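PDB 5ZKX: envelope glycoprotein from Bourbon virus, which drives fusion of the viral envelope with the host-cell membrane as a gp64-like, trimeric class III fusion protein, captured here in its postfusion form. Local coordinates for the interface of chains A and B. Residues are numbered along the deposited sequence; one frame, centred on the assembly and turned at random. Chains: chain A/B, Envelope glycoprotein.

The interface of chains A and B. Residues chain A 347, 352-353; chain B 9-13.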
# COMPACT_ATOMS: atom_id res chain seq x y z
N ILE A 347 34.96 40.79 39.17
CA ILE A 347 34.54 41.61 40.30
C ILE A 347 33.74 40.74 41.26
O ILE A 347 33.17 41.23 42.25
CB ILE A 347 33.72 42.82 39.84
CG1 ILE A 347 32.36 42.37 39.32
CG2 ILE A 347 34.49 43.61 38.80
CD1 ILE A 347 31.34 43.49 39.24
N PHE A 352 32.55 39.50 35.86
CA PHE A 352 33.85 40.01 35.46
C PHE A 352 33.68 41.21 34.54
O PHE A 352 32.64 41.40 33.90
CB PHE A 352 34.71 38.94 34.77
CG PHE A 352 34.10 38.35 33.52
CD1 PHE A 352 33.47 37.12 33.56
CD2 PHE A 352 34.17 39.02 32.31
CE1 PHE A 352 32.90 36.57 32.42
CE2 PHE A 352 33.60 38.48 31.17
CZ PHE A 352 32.97 37.25 31.23
N MET A 353 34.73 42.02 34.46
CA MET A 353 34.83 43.13 33.53
C MET A 353 35.86 42.80 32.45
O MET A 353 36.67 41.88 32.58
CB MET A 353 35.23 44.43 34.24
CG MET A 353 34.42 44.74 35.47
SD MET A 353 32.75 45.29 35.11
CE MET A 353 33.02 46.95 34.51
N GLN B 9 37.32 49.25 31.87
CA GLN B 9 36.59 48.01 32.00
C GLN B 9 35.35 48.04 31.12
O GLN B 9 35.11 48.98 30.36
CB GLN B 9 36.24 47.77 33.46
CG GLN B 9 37.29 48.27 34.44
CD GLN B 9 38.56 47.44 34.43
OE1 GLN B 9 39.35 47.49 33.48
NE2 GLN B 9 38.76 46.67 35.49
N GLN B 10 34.55 46.98 31.22
CA GLN B 10 33.23 46.96 30.63
C GLN B 10 32.45 45.81 31.24
O GLN B 10 32.94 44.67 31.26
CB GLN B 10 33.29 46.83 29.11
CG GLN B 10 31.91 46.79 28.49
CD GLN B 10 31.01 47.91 28.98
OE1 GLN B 10 30.13 47.70 29.81
NE2 GLN B 10 31.23 49.12 28.45
N GLY B 11 31.26 46.10 31.74
CA GLY B 11 30.42 45.08 32.32
C GLY B 11 29.58 45.62 33.46
O GLY B 11 29.09 46.75 33.42
N PRO B 12 29.40 44.80 34.52
CA PRO B 12 29.93 43.44 34.62
C PRO B 12 29.20 42.46 33.72
O PRO B 12 28.05 42.68 33.37
CB PRO B 12 29.71 43.09 36.09
CG PRO B 12 28.53 43.91 36.49
CD PRO B 12 28.64 45.20 35.72
N PHE B 13 29.88 41.39 33.34
CA PHE B 13 29.32 40.38 32.46
C PHE B 13 29.02 39.11 33.25
O PHE B 13 29.38 38.97 34.42
CB PHE B 13 30.27 40.07 31.31
CG PHE B 13 30.25 41.09 30.21
CD1 PHE B 13 29.19 41.15 29.32
CD2 PHE B 13 31.28 42.00 30.07
CE1 PHE B 13 29.16 42.09 28.31
CE2 PHE B 13 31.26 42.95 29.06
CZ PHE B 13 30.20 42.99 28.18
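A:Met353 reaches from strand 352-356 into a curl of chain B backbone, residues 9 to 12, and hides 83 Å² of its surface there. With CG beside its own backbone N (chi1 -49°) and further bends at chi2 and chi3, the side chain folds over instead of extending, which carries sulfur and methyl along the B segment. SD lies against the N-CA bond of B:Pro12, 3.4 Å from CA, and also touches CA of B:Gly11. The terminal methyl CE goes on to the CB of B:Gln9, 3.5 Å away, and to the backbone of B:Gln10 and B:Gly11. The side chains of A:Met353 and B:Gln9 meet at about a right angle, with CB of the glutamine facing both CB and CE of the methionine. The peptide before B:Pro12 is cis, a kink that may let the segment curl round the thioether. From the same side of the proline ring, farther towards CB and CG, A:Ile347 brings CD1, the end of its CG1 branch, to within 3.6 Å of CB of B:Pro12. Farther along, A:Phe352 and B:Phe13 do not stack: CB of B:Phe13 sits over one face of the A:Phe352 ring, towards its CE2-CZ side, 3.7 Å from CE2. At the polar rim, the backbone N of B:Phe13 donates to O of A:Phe352 over 2.8 Å. This bond is nearly straight, 164° at the hydrogen, and lies in the carbonyl plane; it marks an antiparallel beta bridge. Within chain B, the N of B:Gly11 bonds the side-chain amide oxygen OE1 of B:Gln10 at 2.8 Å, strongly bent and from above the carbonyl plane, at best a weak brace for the curl. The contact thus ties an N-terminal segment of one subunit to strand 352-356 of another, which comes after the long helix 284-329, helix 333-338 and strand 342-346, and likely steadies that end of the postfusion trimer.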